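PDB 6D1P: glycosyl hydrolases family 2, sugar binding domain protein from Bacteroides uniformis str. 3978 T3 ii, which probably hydrolyses O-glycosidic bonds as a beta-glucuronidase of glycoside hydrolase family 2 from a human gut bacterium. Local coordinates for residues A[78-84]-A[591-595]; A[600-604]-A[766-770]; A[183-187]-A[330-334]; A[575-581]-A[594-600]. All blocks are in the same frame, centred on the assembly; numbering follows the deposited sequence. Where two conformers were deposited one is given.

Contact 1. Residues A[78-84]-A[591-595]. With K (potassium ion), chain J.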
loop_
_atom_site.group_PDB
_atom_site.type_symbol
_atom_site.label_atom_id
_atom_site.label_comp_id
_atom_site.label_asym_id
_atom_site.label_seq_id
_atom_site.Cartn_x
_atom_site.Cartn_y
_atom_site.Cartn_z
ATOM N N ALA A 78 2.211 -7.846 7.695
ATOM C CA ALA A 78 2.979 -7.727 8.933
ATOM C C ALA A 78 4.300 -8.469 8.819
ATOM O O ALA A 78 5.329 -7.978 9.284
ATOM C CB ALA A 78 2.179 -8.236 10.143
ATOM N N VAL A 79 4.296 -9.642 8.183
ATOM C CA VAL A 79 5.496 -10.464 8.089
ATOM C C VAL A 79 6.036 -10.554 6.672
ATOM O O VAL A 79 7.029 -11.259 6.449
ATOM C CB VAL A 79 5.266 -11.876 8.666
ATOM C CG1 VAL A 79 4.920 -11.815 10.184
ATOM C CG2 VAL A 79 4.189 -12.618 7.881
ATOM N N ASP A 80 5.435 -9.867 5.712
ATOM C CA ASP A 80 6.041 -9.759 4.391
ATOM C C ASP A 80 7.434 -9.162 4.538
ATOM O O ASP A 80 7.558 -8.028 5.012
ATOM C CB ASP A 80 5.192 -8.877 3.494
ATOM C CG ASP A 80 5.695 -8.831 2.047
ATOM O OD1 ASP A 80 6.926 -8.714 1.786
ATOM O OD2 ASP A 80 4.821 -8.913 1.168
ATOM N N PRO A 81 8.496 -9.866 4.141
ATOM C CA PRO A 81 9.854 -9.370 4.427
ATOM C C PRO A 81 10.240 -8.116 3.659
ATOM O O PRO A 81 11.271 -7.514 3.987
ATOM C CB PRO A 81 10.743 -10.552 4.026
ATOM C CG PRO A 81 9.956 -11.205 2.925
ATOM C CD PRO A 81 8.516 -11.094 3.330
ATOM N N ASP A 82 9.471 -7.698 2.654
ATOM C CA ASP A 82 9.923 -6.627 1.777
ATOM C C ASP A 82 9.147 -5.323 1.920
ATOM O O ASP A 82 9.455 -4.371 1.201
ATOM C CB ASP A 82 9.897 -7.099 0.305
ATOM C CG ASP A 82 10.859 -8.266 0.046
ATOM O OD1 ASP A 82 10.421 -9.338 -0.435
ATOM O OD2 ASP A 82 12.062 -8.124 0.355
ATOM N N VAL A 83 8.173 -5.228 2.821
ATOM C CA VAL A 83 7.381 -4.011 2.925
ATOM C C VAL A 83 7.227 -3.608 4.384
ATOM O O VAL A 83 7.293 -4.439 5.293
ATOM C CB VAL A 83 5.994 -4.174 2.276
ATOM C CG1 VAL A 83 6.124 -4.425 0.782
ATOM C CG2 VAL A 83 5.283 -5.316 2.920
ATOM N N ASN A 84 7.027 -2.312 4.608
ATOM C CA ASN A 84 6.551 -1.880 5.907
ATOM C C ASN A 84 5.076 -2.224 6.029
ATOM O O ASN A 84 4.298 -1.956 5.113
ATOM C CB ASN A 84 6.740 -0.380 6.082
ATOM C CG ASN A 84 8.170 0.056 5.894
ATOM O OD1 ASN A 84 9.112 -0.566 6.412
ATOM N ND2 ASN A 84 8.346 1.159 5.153
ATOM N N ILE A 591 13.275 -15.449 11.032
ATOM C CA ILE A 591 12.022 -15.244 10.314
ATOM C C ILE A 591 11.742 -13.741 10.314
ATOM O O ILE A 591 11.469 -13.171 11.387
ATOM C CB ILE A 591 10.868 -16.043 10.925
ATOM C CG1 ILE A 591 11.157 -17.548 10.792
ATOM C CG2 ILE A 591 9.560 -15.712 10.177
ATOM C CD1 ILE A 591 10.103 -18.435 11.406
ATOM N N PRO A 592 11.851 -13.060 9.178
ATOM C CA PRO A 592 11.748 -11.596 9.178
ATOM C C PRO A 592 10.457 -11.127 9.828
ATOM O O PRO A 592 9.396 -11.733 9.660
ATOM C CB PRO A 592 11.802 -11.249 7.690
ATOM C CG PRO A 592 12.634 -12.350 7.096
ATOM C CD PRO A 592 12.213 -13.585 7.848
ATOM N N TYR A 593 10.567 -10.082 10.641
ATOM C CA TYR A 593 9.410 -9.477 11.295
ATOM C C TYR A 593 8.661 -10.435 12.245
ATOM O O TYR A 593 7.479 -10.209 12.567
ATOM C CB TYR A 593 8.451 -8.903 10.246
ATOM C CG TYR A 593 9.052 -7.775 9.422
ATOM C CD1 TYR A 593 9.332 -6.540 10.010
ATOM C CD2 TYR A 593 9.327 -7.936 8.058
ATOM C CE1 TYR A 593 9.871 -5.481 9.270
ATOM C CE2 TYR A 593 9.872 -6.873 7.294
ATOM C CZ TYR A 593 10.136 -5.650 7.922
ATOM O OH TYR A 593 10.664 -4.595 7.213
ATOM N N VAL A 594 9.305 -11.493 12.732
ATOM C CA VAL A 594 8.683 -12.372 13.720
ATOM C C VAL A 594 9.547 -12.386 14.973
ATOM O O VAL A 594 10.759 -12.614 14.906
ATOM C CB VAL A 594 8.443 -13.788 13.177
ATOM C CG1 VAL A 594 7.960 -14.725 14.307
ATOM C CG2 VAL A 594 7.388 -13.722 12.109
ATOM N N ASN A 595 8.938 -12.057 16.098
ATOM C CA ASN A 595 9.580 -12.269 17.390
ATOM C C ASN A 595 9.522 -13.768 17.666
ATOM O O ASN A 595 8.434 -14.337 17.771
ATOM C CB ASN A 595 8.860 -11.437 18.442
ATOM C CG ASN A 595 9.474 -11.559 19.831
ATOM O OD1 ASN A 595 9.688 -12.659 20.355
ATOM N ND2 ASN A 595 9.754 -10.410 20.441
HETATM K K K J . 6.592 -6.405 7.138
HETATM O O HOH W 1 8.374 -13.078 7.459
HETATM O O HOH W 2 11.354 -4.578 4.323
HETATM O O HOH W 3 10.332 -2.257 8.120
HETATM O O HOH W 4 6.470 -4.104 8.823
#
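A potassium-binding loop of the sugar binding domain meets a type II beta turn, Ile591 to Val594, of the TIM barrel domain. Tyr593 loses about 100 Å². It is the third residue of the turn (phi/psi 62/22°), and its CA-to-CB bond points toward the loop. Its CB lies 3.4 Å from Ala78 O, and its CE2 3.4 Å from Asp80 O and 3.6 Å from Pro81 O; of these carbonyls, Ala78 O and Asp80 O bind the ion and Pro81 O does not. Val79 (52 Å²) adds an apolar contact, its CG1 3.7 Å from Val594 CG2. Pro81 (44 Å²) sets its CB 3.9 Å from Pro592 CB. Polar ties run through water: water 1 donates to Val79 O (2.5 Å) and Pro592 O (2.8 Å), water 2 links Pro81 O and Tyr593 OH, each at 3.0 Å. Potassium is held by Asp77 O, Ala78 O (2.9 Å), Asp80 O and Val83 O (both 2.8 Å) and water 4 (2.9 Å).

Contact 2. Residues A[600-604]-A[766-770]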
loop_
_atom_site.group_PDB
_atom_site.type_symbol
_atom_site.label_atom_id
_atom_site.label_comp_id
_atom_site.label_asym_id
_atom_site.label_seq_id
_atom_site.Cartn_x
_atom_site.Cartn_y
_atom_site.Cartn_z
ATOM N N VAL A 600 5.954 -22.135 20.616
ATOM C CA VAL A 600 5.251 -22.682 19.464
ATOM C C VAL A 600 5.330 -21.645 18.357
ATOM O O VAL A 600 5.438 -20.439 18.615
ATOM C CB VAL A 600 3.764 -23.037 19.746
ATOM C CG1 VAL A 600 3.603 -23.904 21.008
ATOM C CG2 VAL A 600 2.925 -21.789 19.851
ATOM N N GLN A 601 5.259 -22.130 17.116
ATOM C CA GLN A 601 5.353 -21.278 15.936
ATOM C C GLN A 601 4.116 -20.401 15.822
ATOM O O GLN A 601 3.113 -20.597 16.516
ATOM C CB GLN A 601 5.505 -22.127 14.673
ATOM C CG GLN A 601 6.846 -22.785 14.541
ATOM C CD GLN A 601 7.007 -23.472 13.214
ATOM O OE1 GLN A 601 6.700 -22.894 12.151
ATOM N NE2 GLN A 601 7.477 -24.720 13.251
ATOM N N ARG A 602 4.173 -19.453 14.890
ATOM C CA ARG A 602 3.095 -18.479 14.771
ATOM C C ARG A 602 1.776 -19.117 14.344
ATOM O O ARG A 602 0.716 -18.528 14.592
ATOM C CB ARG A 602 3.508 -17.377 13.801
ATOM C CG ARG A 602 2.604 -16.165 13.811
ATOM C CD ARG A 602 3.276 -14.982 13.143
ATOM N NE ARG A 602 2.411 -13.826 13.195
ATOM C CZ ARG A 602 1.808 -13.290 12.140
ATOM N NH1 ARG A 602 1.989 -13.786 10.916
ATOM N NH2 ARG A 602 1.029 -12.239 12.314
ATOM N N ASP A 603 1.806 -20.321 13.753
ATOM C CA ASP A 603 0.573 -21.038 13.440
ATOM C C ASP A 603 0.161 -22.007 14.544
ATOM O O ASP A 603 -0.796 -22.769 14.359
ATOM C CB ASP A 603 0.697 -21.780 12.093
ATOM C CG ASP A 603 1.725 -22.928 12.120
ATOM O OD1 ASP A 603 2.350 -23.159 13.171
ATOM O OD2 ASP A 603 1.909 -23.607 11.071
ATOM N N GLY A 604 0.864 -22.005 15.677
ATOM C CA GLY A 604 0.569 -22.922 16.753
ATOM C C GLY A 604 1.326 -24.227 16.704
ATOM O O GLY A 604 1.138 -25.061 17.591
ATOM N N GLN A 766 3.483 -16.149 6.278
ATOM C CA GLN A 766 2.834 -16.700 7.463
ATOM C C GLN A 766 3.571 -16.390 8.758
ATOM O O GLN A 766 2.949 -16.388 9.826
ATOM C CB GLN A 766 2.672 -18.220 7.327
ATOM C CG GLN A 766 1.886 -18.652 6.087
ATOM C CD GLN A 766 0.461 -18.142 6.115
ATOM O OE1 GLN A 766 -0.327 -18.511 6.994
ATOM N NE2 GLN A 766 0.122 -17.272 5.157
ATOM N N GLY A 767 4.876 -16.136 8.692
ATOM C CA GLY A 767 5.673 -16.001 9.900
ATOM C C GLY A 767 6.044 -17.323 10.542
ATOM O O GLY A 767 6.292 -17.369 11.751
ATOM N N THR A 768 6.096 -18.395 9.766
ATOM C CA THR A 768 6.343 -19.750 10.243
ATOM C C THR A 768 7.568 -20.333 9.540
ATOM O O THR A 768 8.111 -19.744 8.596
ATOM C CB THR A 768 5.121 -20.633 9.995
ATOM O OG1 THR A 768 4.794 -20.576 8.600
ATOM C CG2 THR A 768 3.937 -20.143 10.807
ATOM N N ALA A 769 7.982 -21.524 9.990
ATOM C CA ALA A 769 9.152 -22.192 9.408
ATOM C C ALA A 769 8.930 -22.620 7.959
ATOM O O ALA A 769 9.890 -22.715 7.190
ATOM C CB ALA A 769 9.533 -23.422 10.232
ATOM N N GLN A 770 7.697 -22.916 7.570
ATOM C CA GLN A 770 7.447 -23.431 6.232
ATOM C C GLN A 770 6.550 -22.507 5.422
ATOM O O GLN A 770 6.129 -22.878 4.320
ATOM C CB GLN A 770 6.851 -24.842 6.314
ATOM C CG GLN A 770 7.767 -25.841 7.022
ATOM C CD GLN A 770 7.162 -27.257 7.131
ATOM O OE1 GLN A 770 5.944 -27.440 7.075
ATOM N NE2 GLN A 770 8.025 -28.253 7.293
HETATM O O HOH W 5 5.622 -24.225 9.914
HETATM O O HOH W 6 6.907 -19.162 13.670
#
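A type I beta turn of the TIM barrel domain, Gln601 to Gly604 (Gly604 N to Gln601 O, 2.8 Å), meets a loop of the C-terminal beta domain. Gln601 adopts m and t for its first two torsions, with chi3 at 47°, which brings OE1 2.9 Å from Ala769 N. The hydrogen bond is nearly linear (175°), and OE1 also accepts from water 5 at 2.8 Å. Arg602 is t at chi1, chi2 and chi3, stretching the chain along Gly767 until NH1 donates to Gln766 O at 3.0 Å in the plane of the guanidinium. The strongest partner of that group is Asp333, through a salt bridge. Glycine at 767 fits on two counts: a modelled CB would stand 2.8 Å from Arg602 CD, and phi/psi of 79/25° would press it against the preceding carbonyl. Thr768, with chi1 p, puts CG2 3.6 Å from Asp603 N and 3.8 Å from Asp603 CG. Water 6 bridges the backbones, 3.0 Å from Arg602 N and 2.7 Å from Gly767 O. Residues 600-604 run from strand 594-595 toward helix 609-617, while 766-770 connect strands 751-756 and 774-776, neighbours in an antiparallel sheet.

Contact 3. Residues A[183-187]-A[330-334]. With NA (sodium ion), chain C.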
loop_
_atom_site.group_PDB
_atom_site.type_symbol
_atom_site.label_atom_id
_atom_site.label_comp_id
_atom_site.label_asym_id
_atom_site.label_seq_id
_atom_site.Cartn_x
_atom_site.Cartn_y
_atom_site.Cartn_z
ATOM N N ASP A 183 7.299 -3.390 20.503
ATOM C CA ASP A 183 7.726 -4.612 19.821
ATOM C C ASP A 183 6.539 -5.485 19.378
ATOM O O ASP A 183 6.547 -6.717 19.509
ATOM C CB ASP A 183 8.683 -5.362 20.741
ATOM C CG ASP A 183 9.385 -6.529 20.057
ATOM O OD1 ASP A 183 9.802 -6.404 18.888
ATOM O OD2 ASP A 183 9.548 -7.578 20.733
ATOM N N PHE A 184 5.491 -4.858 18.850
ATOM C CA PHE A 184 4.372 -5.561 18.229
ATOM C C PHE A 184 3.731 -4.612 17.227
ATOM O O PHE A 184 4.003 -3.405 17.232
ATOM C CB PHE A 184 3.363 -6.062 19.283
ATOM C CG PHE A 184 2.730 -4.965 20.106
ATOM C CD1 PHE A 184 3.357 -4.482 21.258
ATOM C CD2 PHE A 184 1.497 -4.444 19.761
ATOM C CE1 PHE A 184 2.769 -3.479 22.044
ATOM C CE2 PHE A 184 0.896 -3.433 20.534
ATOM C CZ PHE A 184 1.544 -2.955 21.684
ATOM N N ASN A 185 2.901 -5.163 16.334
ATOM C CA ASN A 185 2.216 -4.318 15.350
ATOM C C ASN A 185 1.028 -3.634 16.003
ATOM O O ASN A 185 0.332 -4.243 16.822
ATOM C CB ASN A 185 1.721 -5.115 14.143
ATOM C CG ASN A 185 2.843 -5.808 13.384
ATOM O OD1 ASN A 185 2.971 -7.042 13.431
ATOM N ND2 ASN A 185 3.635 -5.030 12.655
ATOM N N LEU A 186 0.820 -2.356 15.660
ATOM C CA LEU A 186 -0.430 -1.643 15.934
ATOM C C LEU A 186 -1.357 -1.967 14.772
ATOM O O LEU A 186 -1.423 -1.239 13.772
ATOM C CB LEU A 186 -0.214 -0.141 16.082
ATOM C CG LEU A 186 0.245 0.459 17.425
ATOM C CD1 LEU A 186 1.501 -0.210 17.975
ATOM C CD2 LEU A 186 0.469 1.982 17.301
ATOM N N TYR A 187 -2.083 -3.072 14.921
ATOM C CA TYR A 187 -2.890 -3.631 13.850
ATOM C C TYR A 187 -4.065 -2.723 13.490
ATOM O O TYR A 187 -4.587 -1.983 14.318
ATOM C CB TYR A 187 -3.402 -5.009 14.268
ATOM C CG TYR A 187 -2.408 -6.126 14.077
ATOM C CD1 TYR A 187 -1.786 -6.313 12.850
ATOM C CD2 TYR A 187 -2.083 -6.992 15.123
ATOM C CE1 TYR A 187 -0.884 -7.343 12.651
ATOM C CE2 TYR A 187 -1.172 -8.040 14.940
ATOM C CZ TYR A 187 -0.571 -8.200 13.693
ATOM O OH TYR A 187 0.332 -9.221 13.459
ATOM N N ARG A 330 0.621 -13.980 25.694
ATOM C CA ARG A 330 0.168 -14.155 24.320
ATOM C C ARG A 330 -0.121 -12.781 23.737
ATOM O O ARG A 330 -0.515 -11.859 24.459
ATOM C CB ARG A 330 -1.093 -15.038 24.227
ATOM C CG ARG A 330 -2.352 -14.333 24.706
ATOM C CD ARG A 330 -3.617 -15.181 24.573
ATOM N NE ARG A 330 -3.922 -15.556 23.192
ATOM C CZ ARG A 330 -4.566 -14.779 22.327
ATOM N NH1 ARG A 330 -4.972 -13.571 22.683
ATOM N NH2 ARG A 330 -4.810 -15.215 21.100
ATOM N N HIS A 331 0.114 -12.639 22.436
ATOM C CA HIS A 331 -0.277 -11.450 21.691
ATOM C C HIS A 331 -1.541 -11.761 20.913
ATOM O O HIS A 331 -1.872 -12.928 20.675
ATOM C CB HIS A 331 0.828 -11.008 20.724
ATOM C CG HIS A 331 1.692 -9.899 21.243
ATOM N ND1 HIS A 331 1.192 -8.661 21.593
ATOM C CD2 HIS A 331 3.031 -9.835 21.451
ATOM C CE1 HIS A 331 2.178 -7.890 22.012
ATOM N NE2 HIS A 331 3.306 -8.575 21.933
ATOM N N GLU A 332 -2.269 -10.721 20.519
ATOM C CA GLU A 332 -3.411 -10.934 19.629
ATOM C C GLU A 332 -2.886 -10.887 18.195
ATOM O O GLU A 332 -2.947 -9.875 17.490
ATOM C CB GLU A 332 -4.526 -9.936 19.918
ATOM C CG GLU A 332 -5.379 -10.407 21.114
ATOM C CD GLU A 332 -6.657 -9.615 21.308
ATOM O OE1 GLU A 332 -6.787 -8.522 20.690
ATOM O OE2 GLU A 332 -7.525 -10.087 22.081
ATOM N N ASP A 333 -2.351 -12.036 17.780
ATOM C CA ASP A 333 -1.537 -12.210 16.590
ATOM C C ASP A 333 -1.548 -13.697 16.254
ATOM O O ASP A 333 -1.427 -14.537 17.155
ATOM C CB ASP A 333 -0.100 -11.718 16.851
ATOM C CG ASP A 333 0.846 -11.977 15.682
ATOM O OD1 ASP A 333 1.050 -11.068 14.856
ATOM O OD2 ASP A 333 1.414 -13.084 15.585
ATOM N N HIS A 334 -1.716 -14.017 14.971
ATOM C CA HIS A 334 -1.662 -15.405 14.535
ATOM C C HIS A 334 -1.388 -15.446 13.037
ATOM O O HIS A 334 -1.711 -14.503 12.306
ATOM C CB HIS A 334 -2.957 -16.157 14.851
ATOM C CG HIS A 334 -2.815 -17.642 14.746
ATOM N ND1 HIS A 334 -2.562 -18.444 15.840
ATOM C CD2 HIS A 334 -2.838 -18.468 13.670
ATOM C CE1 HIS A 334 -2.466 -19.702 15.447
ATOM N NE2 HIS A 334 -2.626 -19.743 14.135
HETATM NA NA NA C . 1.389 -15.257 17.646
HETATM O O HOH W 7 5.643 -7.034 22.044
HETATM O O HOH W 8 0.961 -14.634 20.354
#
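At the C-terminal end of TIM-barrel strand 321-329, the loop 330-334 receives a loop of the sugar binding domain. Among the polar contacts, Tyr187 OH donates to Asp333 OD1 over a very short 2.4 Å, with the acceptor near the plane of the tyrosine ring; the same OD1 is in a salt bridge with Arg602. Water 7 sits 2.8 Å from His331 NE2 and donates weakly to Asp183 O at 2.7 Å, while His331 ND1 bonds to Tyr366. Packing pairs Phe184 with His331: Phe184 CB comes 3.5 Å from His331 CE1. The two rings are obliquely set, centroids 5.1 Å apart and planes at 37°. Tyr187 CE2 also lies 3.6 Å from Glu332 O. In the backbone, Glu332 centres an inverse gamma turn, closed by a weak bond from Asp333 N to His331 O (3.1 Å). Sodium is bound by Asp333 O and Asp333 OD2, each at 3.0 Å, by Asp580 O, and by water 8 at 2.8 Å, which also accepts from His331 N at 3.0 Å.

Contact 4. Residues A[575-581]-A[594-600]. With NA (sodium ion), chain C.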
loop_
_atom_site.group_PDB
_atom_site.type_symbol
_atom_site.label_atom_id
_atom_site.label_comp_id
_atom_site.label_asym_id
_atom_site.label_seq_id
_atom_site.Cartn_x
_atom_site.Cartn_y
_atom_site.Cartn_z
ATOM N N PHE A 575 7.056 -16.290 31.401
ATOM C CA PHE A 575 8.032 -16.211 30.330
ATOM C C PHE A 575 7.404 -15.524 29.125
ATOM O O PHE A 575 6.181 -15.493 28.967
ATOM C CB PHE A 575 8.603 -17.590 29.976
ATOM C CG PHE A 575 7.671 -18.490 29.198
ATOM C CD1 PHE A 575 6.840 -19.394 29.863
ATOM C CD2 PHE A 575 7.690 -18.500 27.798
ATOM C CE1 PHE A 575 6.008 -20.265 29.144
ATOM C CE2 PHE A 575 6.854 -19.345 27.067
ATOM C CZ PHE A 575 6.019 -20.237 27.735
ATOM N N TRP A 576 8.251 -14.890 28.318
ATOM C CA TRP A 576 7.838 -14.220 27.087
ATOM C C TRP A 576 8.459 -15.015 25.951
ATOM O O TRP A 576 9.680 -14.984 25.765
ATOM C CB TRP A 576 8.290 -12.759 27.064
ATOM C CG TRP A 576 7.856 -11.993 25.825
ATOM C CD1 TRP A 576 8.416 -12.055 24.585
ATOM C CD2 TRP A 576 6.767 -11.071 25.731
ATOM N NE1 TRP A 576 7.730 -11.244 23.717
ATOM C CE2 TRP A 576 6.714 -10.625 24.392
ATOM C CE3 TRP A 576 5.832 -10.576 26.652
ATOM C CZ2 TRP A 576 5.772 -9.683 23.947
ATOM C CZ3 TRP A 576 4.885 -9.658 26.215
ATOM C CH2 TRP A 576 4.860 -9.219 24.866
ATOM N N THR A 577 7.636 -15.728 25.193
ATOM C CA THR A 577 6.185 -15.640 25.220
ATOM C C THR A 577 5.698 -16.985 24.713
ATOM O O THR A 577 6.525 -17.840 24.342
ATOM C CB THR A 577 5.643 -14.458 24.325
ATOM O OG1 THR A 577 4.221 -14.332 24.479
ATOM C CG2 THR A 577 5.991 -14.660 22.846
ATOM N N PHE A 578 4.379 -17.207 24.688
ATOM C CA PHE A 578 3.893 -18.535 24.306
ATOM C C PHE A 578 4.187 -18.838 22.841
ATOM O O PHE A 578 4.694 -19.921 22.510
ATOM C CB PHE A 578 2.396 -18.666 24.575
ATOM C CG PHE A 578 1.830 -20.001 24.156
ATOM C CD1 PHE A 578 2.229 -21.175 24.796
ATOM C CD2 PHE A 578 0.907 -20.087 23.116
ATOM C CE1 PHE A 578 1.715 -22.426 24.397
ATOM C CE2 PHE A 578 0.386 -21.312 22.715
ATOM C CZ PHE A 578 0.792 -22.493 23.346
ATOM N N LYS A 579 3.886 -17.883 21.952
ATOM C CA LYS A 579 3.827 -18.111 20.514
ATOM C C LYS A 579 4.588 -17.030 19.754
ATOM O O LYS A 579 4.448 -15.839 20.052
ATOM C CB LYS A 579 2.362 -18.148 20.053
ATOM C CG LYS A 579 2.153 -18.639 18.630
ATOM C CD LYS A 579 0.672 -18.935 18.367
ATOM C CE LYS A 579 -0.127 -17.623 18.275
ATOM N NZ LYS A 579 -1.523 -17.907 18.662
ATOM N N ASP A 580 5.402 -17.456 18.783
ATOM C CA ASP A 580 6.001 -16.540 17.821
ATOM C C ASP A 580 4.949 -15.580 17.298
ATOM O O ASP A 580 3.845 -15.995 16.939
ATOM C CB ASP A 580 6.605 -17.321 16.650
ATOM C CG ASP A 580 7.875 -18.048 17.015
ATOM O OD1 ASP A 580 8.267 -17.989 18.199
ATOM O OD2 ASP A 580 8.485 -18.684 16.106
ATOM N N PHE A 581 5.285 -14.297 17.252
ATOM C CA PHE A 581 4.327 -13.298 16.809
ATOM C C PHE A 581 5.053 -12.247 15.986
ATOM O O PHE A 581 6.275 -12.095 16.070
ATOM C CB PHE A 581 3.610 -12.655 17.999
ATOM C CG PHE A 581 4.500 -11.767 18.808
ATOM C CD1 PHE A 581 5.274 -12.296 19.829
ATOM C CD2 PHE A 581 4.595 -10.396 18.522
ATOM C CE1 PHE A 581 6.113 -11.485 20.569
ATOM C CE2 PHE A 581 5.430 -9.587 19.253
ATOM C CZ PHE A 581 6.188 -10.123 20.295
ATOM N N VAL A 594 9.305 -11.493 12.732
ATOM C CA VAL A 594 8.683 -12.372 13.720
ATOM C C VAL A 594 9.547 -12.386 14.973
ATOM O O VAL A 594 10.759 -12.614 14.906
ATOM C CB VAL A 594 8.443 -13.788 13.177
ATOM C CG1 VAL A 594 7.960 -14.725 14.307
ATOM C CG2 VAL A 594 7.388 -13.722 12.109
ATOM N N ASN A 595 8.938 -12.057 16.098
ATOM C CA ASN A 595 9.580 -12.269 17.390
ATOM C C ASN A 595 9.522 -13.768 17.666
ATOM O O ASN A 595 8.434 -14.337 17.771
ATOM C CB ASN A 595 8.860 -11.437 18.442
ATOM C CG ASN A 595 9.474 -11.559 19.831
ATOM O OD1 ASN A 595 9.688 -12.659 20.355
ATOM N ND2 ASN A 595 9.754 -10.410 20.441
ATOM N N GLN A 596 10.677 -14.433 17.689
ATOM C CA GLN A 596 10.724 -15.891 17.783
ATOM C C GLN A 596 10.948 -16.402 19.216
ATOM O O GLN A 596 11.553 -17.461 19.416
ATOM C CB GLN A 596 11.788 -16.425 16.828
ATOM C CG GLN A 596 11.444 -16.012 15.361
ATOM C CD GLN A 596 12.520 -16.392 14.344
ATOM O OE1 GLN A 596 13.324 -15.548 13.921
ATOM N NE2 GLN A 596 12.530 -17.654 13.938
ATOM N N LYS A 597 10.434 -15.697 20.225
ATOM C CA LYS A 597 10.557 -16.161 21.602
ATOM C C LYS A 597 9.424 -17.088 22.034
ATOM O O LYS A 597 9.296 -17.366 23.233
ATOM C CB LYS A 597 10.631 -14.971 22.545
ATOM C CG LYS A 597 11.930 -14.199 22.458
ATOM C CD LYS A 597 11.871 -12.969 23.392
ATOM C CE LYS A 597 13.161 -12.162 23.335
ATOM N NZ LYS A 597 13.346 -11.416 22.054
ATOM N N GLY A 598 8.594 -17.560 21.101
ATOM C CA GLY A 598 7.543 -18.484 21.462
ATOM C C GLY A 598 8.087 -19.872 21.749
ATOM O O GLY A 598 9.209 -20.220 21.386
ATOM N N VAL A 599 7.289 -20.693 22.437
ATOM C CA VAL A 599 7.578 -22.123 22.442
ATOM C C VAL A 599 6.761 -22.859 21.394
ATOM O O VAL A 599 6.867 -24.091 21.276
ATOM C CB VAL A 599 7.396 -22.760 23.841
ATOM C CG1 VAL A 599 8.547 -22.355 24.739
ATOM C CG2 VAL A 599 6.065 -22.361 24.480
ATOM N N VAL A 600 5.954 -22.135 20.616
ATOM C CA VAL A 600 5.251 -22.682 19.464
ATOM C C VAL A 600 5.330 -21.645 18.357
ATOM O O VAL A 600 5.438 -20.439 18.615
ATOM C CB VAL A 600 3.764 -23.037 19.746
ATOM C CG1 VAL A 600 3.603 -23.904 21.008
ATOM C CG2 VAL A 600 2.925 -21.789 19.851
HETATM NA NA NA C . 1.389 -15.257 17.646
HETATM O O HOH W 9 11.279 -17.190 25.418
HETATM O O HOH W 10 10.768 -19.771 15.247
HETATM O O HOH W 8 0.961 -14.634 20.354
#
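Seven direct hydrogen bonds join these buried segments. Phe581 and Asn595 form an antiparallel hydrogen-bonded pair: Phe581 N reaches Asn595 O at 3.2 Å, and Asn595 N reaches Phe581 O at 2.7 Å. Phe578 O accepts twice, from Val599 N (2.7 Å) and Val600 N (3.2 Å). Asp580 N donates to Val600 O, and Thr577 N to Lys597 O, both at 3.0 Å. Asp580 OD1 takes Gly598 N at 3.0 Å and also meets Lys607 in a salt bridge; Asp580 OD2 accepts from water 10 at 2.7 Å. Asn595 OD1 accepts from Lys597 N at 3.1 Å, an Asx turn, and its ND2 bonds to Asp183. Asp580 O, turned away from the pairing, binds sodium at 2.7 Å. A side chain on Gly598 would clash, its modelled CB 2.2 Å from Asp580 N. These loops follow barrel strand 572-574, and the cis peptide between Trp576 and Thr577 is consistent with the one found beyond the last barrel strand in many TIM-barrel glycosidases.

Overall arrangement
Following the chain, 78-84 opens contact 1, which closes about 500 residues later at 591-595 and so joins the sugar binding domain to the end of the TIM barrel domain. Contact 3 lies within that span, linking a second loop of the same domain (183-187) to the barrel at 330-334. Contact 4 is local: 575-581 pairs with 594-600, so it closes beside contact 1 and shares Val594 and Asn595 with it. Contact 2 opens last, overlaps contact 4 at Val600, and brings in the C-terminal domain at 766-770. Contacts 3 and 4 meet at one sodium ion, where Asp333 and Asp580 both bind; Arg602 NE of contact 2 is 2.7 Å from Asp333 OD2, a salt bridge.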